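Local coordinates for CurD (Moorea producens 3L, PDB 5KP7), which probably acts as an HMG-CoA synthase of the thiolase-like superfamily and binds the 4'-phosphopantetheine arm on which its acyl substrate would be carried, at residues 191-199 with 318-328; 218-226 with 236-246. The protein carries 3 engineered substitutions. All blocks are in the same frame, centred on the assembly; numbering follows the deposited sequence.

Interaction 1: residues 191-199 with 318-328. With PNS (4'-phosphopantetheine), chain E.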
# COMPACT_ATOMS: atom_id res chain seq x y z
N SER A 191 -1.71 -8.94 -7.03
CA SER A 191 -1.53 -7.64 -6.44
C SER A 191 -0.48 -7.58 -5.35
O SER A 191 -0.09 -6.51 -4.96
CB SER A 191 -2.86 -7.10 -5.91
OG SER A 191 -3.46 -7.98 -4.99
N SER A 192 -0.06 -8.72 -4.82
CA SER A 192 0.71 -8.71 -3.56
C SER A 192 2.22 -8.67 -3.86
O SER A 192 2.78 -9.65 -4.35
CB SER A 192 0.32 -9.91 -2.73
OG SER A 192 -0.95 -9.69 -2.12
N GLY A 193 2.85 -7.52 -3.59
CA GLY A 193 4.25 -7.30 -3.90
C GLY A 193 5.15 -7.47 -2.67
O GLY A 193 4.79 -8.09 -1.66
N ALA A 194 6.31 -6.85 -2.76
CA ALA A 194 7.30 -6.83 -1.71
C ALA A 194 8.05 -5.49 -1.78
O ALA A 194 8.36 -5.02 -2.87
CB ALA A 194 8.27 -7.96 -1.90
N GLY A 195 8.29 -4.86 -0.64
CA GLY A 195 8.97 -3.59 -0.68
C GLY A 195 9.13 -3.03 0.70
O GLY A 195 8.46 -3.46 1.65
N ALA A 196 10.01 -2.04 0.82
CA ALA A 196 10.18 -1.32 2.07
C ALA A 196 10.49 0.14 1.81
O ALA A 196 11.12 0.50 0.81
CB ALA A 196 11.29 -1.94 2.89
N VAL A 197 9.99 0.98 2.69
CA VAL A 197 10.25 2.41 2.65
C VAL A 197 10.70 2.85 4.03
O VAL A 197 10.00 2.61 5.03
CB VAL A 197 9.05 3.27 2.14
CG1 VAL A 197 9.45 4.74 2.08
CG2 VAL A 197 8.58 2.79 0.77
N ALA A 198 11.85 3.52 4.07
CA ALA A 198 12.42 4.04 5.31
C ALA A 198 12.29 5.53 5.40
O ALA A 198 12.57 6.25 4.41
CB ALA A 198 13.89 3.67 5.41
N LEU A 199 11.84 6.00 6.57
CA LEU A 199 11.68 7.43 6.85
C LEU A 199 12.53 7.83 8.04
O LEU A 199 12.45 7.19 9.11
CB LEU A 199 10.23 7.78 7.21
CG LEU A 199 9.13 7.33 6.26
CD1 LEU A 199 7.76 7.80 6.75
CD2 LEU A 199 9.39 7.81 4.86
N VAL A 318 5.78 -2.04 -8.31
CA VAL A 318 6.07 -2.89 -7.15
C VAL A 318 4.87 -3.72 -6.69
O VAL A 318 5.05 -4.80 -6.09
CB VAL A 318 6.61 -2.01 -6.01
CG1 VAL A 318 6.92 -2.79 -4.81
CG2 VAL A 318 7.89 -1.33 -6.43
N GLY A 319 3.66 -3.24 -6.93
CA GLY A 319 2.44 -3.91 -6.45
C GLY A 319 2.07 -3.41 -5.06
O GLY A 319 2.60 -2.39 -4.59
N ASN A 320 1.16 -4.10 -4.40
CA ASN A 320 0.78 -3.69 -3.05
C ASN A 320 1.91 -4.14 -2.11
O ASN A 320 2.17 -5.36 -2.00
CB ASN A 320 -0.52 -4.41 -2.67
CG ASN A 320 -1.05 -4.05 -1.30
OD1 ASN A 320 -0.50 -3.21 -0.60
ND2 ASN A 320 -2.18 -4.64 -0.96
N ILE A 321 2.55 -3.18 -1.44
CA ILE A 321 3.60 -3.48 -0.46
C ILE A 321 3.11 -3.15 0.96
O ILE A 321 3.89 -2.85 1.85
CB ILE A 321 4.95 -2.86 -0.83
CG1 ILE A 321 4.91 -1.34 -0.97
CG2 ILE A 321 5.41 -3.46 -2.14
CD1 ILE A 321 6.29 -0.65 -1.04
N MET A 322 1.81 -3.33 1.14
CA MET A 322 1.14 -3.28 2.44
C MET A 322 1.39 -2.00 3.17
O MET A 322 1.12 -0.95 2.61
CB MET A 322 1.48 -4.52 3.30
CG MET A 322 1.35 -5.83 2.64
SD MET A 322 -0.27 -6.05 2.03
CE MET A 322 0.23 -6.87 0.52
N GLY A 323 1.96 -2.04 4.36
CA GLY A 323 2.13 -0.81 5.14
C GLY A 323 3.07 0.23 4.59
O GLY A 323 3.04 1.37 5.06
N ALA A 324 3.91 -0.13 3.61
CA ALA A 324 4.82 0.78 2.95
C ALA A 324 4.20 1.49 1.71
O ALA A 324 4.80 2.43 1.18
CB ALA A 324 6.07 0.04 2.51
N THR A 325 3.04 1.04 1.25
CA THR A 325 2.56 1.48 -0.06
C THR A 325 2.28 2.97 -0.10
O THR A 325 2.65 3.66 -1.06
CB THR A 325 1.32 0.70 -0.53
OG1 THR A 325 1.57 -0.70 -0.41
CG2 THR A 325 1.00 1.04 -1.98
N LEU A 326 1.61 3.50 0.92
CA LEU A 326 1.34 4.96 0.95
C LEU A 326 2.64 5.80 0.92
O LEU A 326 2.69 6.87 0.31
CB LEU A 326 0.48 5.33 2.18
CG LEU A 326 0.27 6.81 2.46
CD1 LEU A 326 -0.49 7.45 1.32
CD2 LEU A 326 -0.54 6.96 3.75
N PHE A 327 3.69 5.32 1.58
CA PHE A 327 4.96 6.03 1.58
C PHE A 327 5.62 5.95 0.22
O PHE A 327 6.23 6.94 -0.22
CB PHE A 327 5.90 5.52 2.68
CG PHE A 327 5.37 5.70 4.09
CD1 PHE A 327 4.46 6.69 4.40
CD2 PHE A 327 5.81 4.87 5.09
CE1 PHE A 327 3.97 6.85 5.70
CE2 PHE A 327 5.34 5.04 6.40
CZ PHE A 327 4.42 6.04 6.69
N LEU A 328 5.46 4.83 -0.46
CA LEU A 328 5.96 4.74 -1.82
C LEU A 328 5.18 5.70 -2.74
O LEU A 328 5.75 6.33 -3.63
CB LEU A 328 5.87 3.32 -2.36
CG LEU A 328 6.44 3.15 -3.78
CD1 LEU A 328 7.87 3.63 -3.88
CD2 LEU A 328 6.25 1.73 -4.25
O23 PNS E . -10.95 -7.20 -10.48
P24 PNS E . -11.19 -8.02 -9.24
O26 PNS E . -11.88 -9.36 -9.35
O27 PNS E . -9.77 -8.37 -8.52
C28 PNS E . -8.78 -7.37 -8.30
C29 PNS E . -7.37 -7.93 -8.51
C30 PNS E . -6.26 -7.00 -8.06
C31 PNS E . -7.23 -9.18 -9.41
C32 PNS E . -7.28 -8.91 -7.23
O33 PNS E . -6.00 -9.61 -7.15
C34 PNS E . -7.48 -8.38 -5.83
O35 PNS E . -8.61 -8.23 -5.38
N36 PNS E . -6.38 -8.00 -5.17
C37 PNS E . -6.43 -7.04 -4.09
C38 PNS E . -6.77 -7.61 -2.74
C39 PNS E . -6.73 -6.41 -1.83
O40 PNS E . -5.69 -6.11 -1.26
N41 PNS E . -7.86 -5.69 -1.74
C42 PNS E . -7.91 -4.52 -0.90
C43 PNS E . -9.15 -3.68 -1.14
S44 PNS E . -9.05 -2.35 0.07
O HOH W 1 -2.81 -7.37 -2.37

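Interaction 2: residues 218-226 with 236-246. With PNS (4'-phosphopantetheine), chain E.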
# COMPACT_ATOMS: atom_id res chain seq x y z
N TYR A 218 -10.27 6.95 11.52
CA TYR A 218 -11.55 6.24 11.57
C TYR A 218 -11.27 4.74 11.46
O TYR A 218 -10.56 4.28 10.57
CB TYR A 218 -12.44 6.72 10.42
CG TYR A 218 -13.86 6.25 10.46
CD1 TYR A 218 -14.81 6.88 11.26
CD2 TYR A 218 -14.27 5.18 9.67
CE1 TYR A 218 -16.13 6.44 11.29
CE2 TYR A 218 -15.59 4.76 9.66
CZ TYR A 218 -16.50 5.38 10.47
OH TYR A 218 -17.82 4.95 10.43
N GLY A 219 -11.88 3.96 12.35
CA GLY A 219 -11.69 2.54 12.32
C GLY A 219 -12.77 1.84 13.13
O GLY A 219 -13.49 2.46 13.93
N TYR A 220 -12.87 0.54 12.89
CA TYR A 220 -13.87 -0.32 13.50
C TYR A 220 -13.48 -1.76 13.17
O TYR A 220 -12.74 -1.99 12.21
CB TYR A 220 -15.28 0.00 12.98
CG TYR A 220 -15.34 0.03 11.48
CD1 TYR A 220 -15.05 1.19 10.79
CD2 TYR A 220 -15.65 -1.12 10.74
CE1 TYR A 220 -15.04 1.22 9.41
CE2 TYR A 220 -15.64 -1.09 9.34
CZ TYR A 220 -15.33 0.08 8.69
OH TYR A 220 -15.33 0.20 7.29
N GLU A 221 -13.97 -2.71 13.97
CA GLU A 221 -13.66 -4.11 13.70
C GLU A 221 -14.48 -4.63 12.50
O GLU A 221 -15.71 -4.53 12.48
CB GLU A 221 -13.90 -4.98 14.93
CG GLU A 221 -13.24 -6.34 14.86
CD GLU A 221 -14.02 -7.36 14.06
OE1 GLU A 221 -15.21 -7.58 14.36
OE2 GLU A 221 -13.44 -7.97 13.14
N VAL A 222 -13.77 -5.17 11.52
CA VAL A 222 -14.39 -5.75 10.30
C VAL A 222 -13.50 -6.87 9.78
O VAL A 222 -12.27 -6.75 9.81
CB VAL A 222 -14.64 -4.66 9.25
CG1 VAL A 222 -13.35 -3.96 8.84
CG2 VAL A 222 -15.38 -5.20 8.01
N MET A 223 -14.11 -7.95 9.29
CA MET A 223 -13.33 -9.07 8.75
C MET A 223 -13.14 -8.97 7.25
O MET A 223 -13.48 -9.90 6.50
CB MET A 223 -14.01 -10.40 9.14
CG MET A 223 -13.92 -10.67 10.62
SD MET A 223 -12.27 -10.93 11.26
CE MET A 223 -11.74 -12.40 10.38
N ASP A 224 -12.58 -7.85 6.79
CA ASP A 224 -12.40 -7.67 5.37
C ASP A 224 -11.26 -8.48 4.81
O ASP A 224 -11.44 -9.25 3.85
CB ASP A 224 -12.34 -6.20 4.96
CG ASP A 224 -11.24 -5.40 5.59
OD1 ASP A 224 -10.89 -5.60 6.78
OD2 ASP A 224 -10.78 -4.46 4.89
N THR A 225 -10.10 -8.35 5.40
CA THR A 225 -9.04 -9.30 5.13
C THR A 225 -8.29 -9.46 6.42
O THR A 225 -8.33 -8.56 7.27
CB THR A 225 -8.03 -8.88 4.05
OG1 THR A 225 -7.13 -7.93 4.57
CG2 THR A 225 -8.65 -8.33 2.79
N CYS A 226 -7.60 -10.58 6.56
CA CYS A 226 -6.79 -10.81 7.77
C CYS A 226 -5.69 -11.81 7.40
O CYS A 226 -5.62 -12.28 6.26
CB CYS A 226 -7.66 -11.31 8.92
SG CYS A 226 -8.49 -12.85 8.56
N ASP A 236 -12.42 -11.25 2.12
CA ASP A 236 -13.38 -10.92 1.08
C ASP A 236 -12.94 -9.57 0.54
O ASP A 236 -13.18 -8.54 1.15
CB ASP A 236 -14.76 -10.82 1.71
CG ASP A 236 -15.83 -10.43 0.70
OD1 ASP A 236 -15.51 -9.99 -0.41
OD2 ASP A 236 -17.01 -10.57 1.03
N ALA A 237 -12.27 -9.60 -0.60
CA ALA A 237 -11.77 -8.38 -1.21
C ALA A 237 -12.88 -7.38 -1.57
O ALA A 237 -12.64 -6.18 -1.53
CB ALA A 237 -10.96 -8.71 -2.44
N ASP A 238 -14.07 -7.86 -1.92
CA ASP A 238 -15.19 -6.97 -2.18
C ASP A 238 -15.59 -6.13 -0.91
O ASP A 238 -15.81 -4.90 -0.98
CB ASP A 238 -16.38 -7.77 -2.71
CG ASP A 238 -16.22 -8.17 -4.19
OD1 ASP A 238 -15.12 -8.61 -4.63
OD2 ASP A 238 -17.18 -8.01 -4.94
N LEU A 239 -15.71 -6.80 0.22
CA LEU A 239 -15.94 -6.15 1.49
C LEU A 239 -14.81 -5.17 1.78
O LEU A 239 -15.03 -4.08 2.30
CB LEU A 239 -16.06 -7.20 2.62
CG LEU A 239 -16.20 -6.70 4.04
CD1 LEU A 239 -17.36 -5.72 4.23
CD2 LEU A 239 -16.36 -7.87 5.00
N SER A 240 -13.57 -5.59 1.52
CA SER A 240 -12.44 -4.72 1.78
C SER A 240 -12.51 -3.43 0.97
O SER A 240 -12.28 -2.35 1.52
CB SER A 240 -11.10 -5.43 1.58
OG SER A 240 -10.10 -4.68 2.29
N LEU A 241 -12.88 -3.53 -0.30
CA LEU A 241 -13.01 -2.30 -1.11
C LEU A 241 -14.10 -1.37 -0.56
O LEU A 241 -13.91 -0.18 -0.44
CB LEU A 241 -13.27 -2.68 -2.57
CG LEU A 241 -13.42 -1.50 -3.53
CD1 LEU A 241 -12.37 -0.43 -3.30
CD2 LEU A 241 -13.40 -2.02 -4.96
N LEU A 242 -15.26 -1.94 -0.21
CA LEU A 242 -16.32 -1.12 0.38
C LEU A 242 -15.90 -0.46 1.70
O LEU A 242 -16.24 0.69 1.97
CB LEU A 242 -17.63 -1.93 0.55
CG LEU A 242 -18.19 -2.50 -0.75
CD1 LEU A 242 -19.23 -3.60 -0.48
CD2 LEU A 242 -18.78 -1.44 -1.65
N SER A 243 -15.14 -1.19 2.52
CA SER A 243 -14.66 -0.67 3.77
C SER A 243 -13.62 0.46 3.56
O SER A 243 -13.67 1.50 4.22
CB SER A 243 -14.06 -1.82 4.60
OG SER A 243 -13.62 -1.36 5.86
N TYR A 244 -12.71 0.26 2.61
CA TYR A 244 -11.76 1.31 2.20
C TYR A 244 -12.50 2.59 1.80
O TYR A 244 -12.14 3.70 2.22
CB TYR A 244 -10.93 0.80 1.04
CG TYR A 244 -9.83 1.72 0.50
CD1 TYR A 244 -10.13 2.84 -0.24
CD2 TYR A 244 -8.50 1.42 0.69
CE1 TYR A 244 -9.14 3.65 -0.76
CE2 TYR A 244 -7.48 2.23 0.17
CZ TYR A 244 -7.82 3.35 -0.56
OH TYR A 244 -6.85 4.16 -1.10
N LEU A 245 -13.54 2.45 0.99
CA LEU A 245 -14.32 3.60 0.55
C LEU A 245 -15.04 4.31 1.70
O LEU A 245 -15.02 5.53 1.78
CB LEU A 245 -15.34 3.17 -0.52
CG LEU A 245 -14.71 2.77 -1.86
CD1 LEU A 245 -15.67 1.95 -2.71
CD2 LEU A 245 -14.26 4.00 -2.61
N ASP A 246 -15.63 3.54 2.60
CA ASP A 246 -16.24 4.09 3.82
C ASP A 246 -15.20 4.87 4.65
O ASP A 246 -15.47 5.96 5.11
CB ASP A 246 -16.88 3.03 4.70
CG ASP A 246 -18.21 2.51 4.18
OD1 ASP A 246 -18.88 3.19 3.35
OD2 ASP A 246 -18.63 1.42 4.68
O23 PNS E . -10.95 -7.20 -10.48
P24 PNS E . -11.19 -8.02 -9.24
O26 PNS E . -11.88 -9.36 -9.35
O27 PNS E . -9.77 -8.37 -8.52
C28 PNS E . -8.78 -7.37 -8.30
C29 PNS E . -7.37 -7.93 -8.51
C30 PNS E . -6.26 -7.00 -8.06
C31 PNS E . -7.23 -9.18 -9.41
C32 PNS E . -7.28 -8.91 -7.23
O33 PNS E . -6.00 -9.61 -7.15
C34 PNS E . -7.48 -8.38 -5.83
O35 PNS E . -8.61 -8.23 -5.38
N36 PNS E . -6.38 -8.00 -5.17
C37 PNS E . -6.43 -7.04 -4.09
C38 PNS E . -6.77 -7.61 -2.74
C39 PNS E . -6.73 -6.41 -1.83
O40 PNS E . -5.69 -6.11 -1.26
N41 PNS E . -7.86 -5.69 -1.74
C42 PNS E . -7.91 -4.52 -0.90
C43 PNS E . -9.15 -3.68 -1.14
S44 PNS E . -9.05 -2.35 0.07
O HOH W 2 -17.97 1.08 7.13

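Interaction 1: residues 191-199 with 318-328
Ser-191 meets Asn-320 through the backbone: its carbonyl O accepts from Asn-320 N at 2.8 Å. Its hydroxyl OG accepts from N36 of the bound 4'-phosphopantetheine at 2.9 Å. A water held by the hydroxyls of Ser-191 and Ser-192 and by Asn-320 ND2 makes a further, weak bond to O40 of the arm; both serine hydroxyls are also bonded to Ala-188 O. The Asn-320 side-chain amide is held by Met-322 N, which donates to OD1 from above the carbonyl plane in an Asx turn. Gly-193 N closes the single bridge by donating to Asn-320 O at 2.8 Å, while Gly-193 CA lies 3.4 Å from Val-318 O; a side chain here would collide with that oxygen. Along Ala-194 and Gly-195 the backbone is covered by Ile-321, whose CG2 comes within 3.3 Å of Ala-194 C, and a side chain on Gly-195 would strike Ile-321 CD1. The two methyls of Val-197 divide between partners: CG1, anti to the backbone N (chi1 -178°), reaches Phe-327 CB at 3.7 Å, and CG2 lies against Ala-324 and Leu-328. Leu-199 ends the run with a CH-pi contact, its CD1 3.7 Å from the centroid of the Phe-327 ring and over one face. Strand 195-202 runs between strands 161-168 and 29-36, antiparallel to both, with helix 325-336 against one side and helix 75-89 against the other, consistent with the layered alpha/beta core of the thiolase-like superfamily.

Interaction 2: residues 218-226 with 236-246
Asp-224 and Ser-240 form the tight centre of the contact, where the loop after strand 208-219 presses on helix 237-258. The Ser-240 hydroxyl OG donates to Asp-224 OD2 at 2.7 Å, arriving on the anti side of the carboxylate and 33° out of its plane. With CG between the backbone N and the carbonyl carbon (chi1 59°), OD2 is placed to take this hydroxyl; Asp-224 CB packs 3.5 Å from Ser-240 CA. The buried carboxylate has several partners: OD2 also bonds the hydroxyls of Tyr-350 and Ser-352, and OD1 the backbone N of Gly-353. Ser-240 OG in turn lies 3.4 Å from S44, the thiol end of 4'-phosphopantetheine, consistent with Asp-224 serving as a second-shell residue that orients a pocket hydroxyl. An alanine in place of Asp-224 would probably leave the Ser-240 hydroxyl free to turn beside the thiol and Gly-353 N without its acceptor. Asp-224 O accepts from Asp-236 N at 2.8 Å, fixing the residue that caps the helix through a weak bond from Leu-239 N to its OD1. Further along the helix, Tyr-220 OH is hydrogen-bonded to the buried Ser-243 OG at 2.7 Å, and Ser-243 OG also bonds Tyr-350 OH.

Toward the outside the fit slackens. Val-222 CG2 and Leu-239 CD2 meet tip to tip at 4.1 Å, and the side chain of exposed Met-223 bends off from the helix. A water weakly bonded to Tyr-220 OH donates to Asp-246 OD2; Asp-246 also forms a salt bridge with a basic side chain of another protein's chain. Behind the contact Tyr-244 packs on helix 278-293, while backbone bonds tie Tyr-218, Tyr-220 and Val-222 to residues 353-356, where strand 355-363 begins.

Interaction 1 lies near the centre of the chain and is almost wholly buried, whereas interaction 2 sits about 19 Å away, centre to centre, with its loop side exposed and its helix in contact with another protein's chain. Both reach the same mixed sheet, through the successive strands 195-202 and 208-219, and each sets a different helix against its loop or strand. The chemistry follows the setting: at 191-199 with 318-328, two backbone bonds give way to apolar packing, while 218-226 with 236-246 relies more on hydroxyls and carboxylates. They converge on the phosphopantetheine, interaction 1 holding one amide N directly and reaching the next amide's O weakly through water, interaction 2 lining its thiol end.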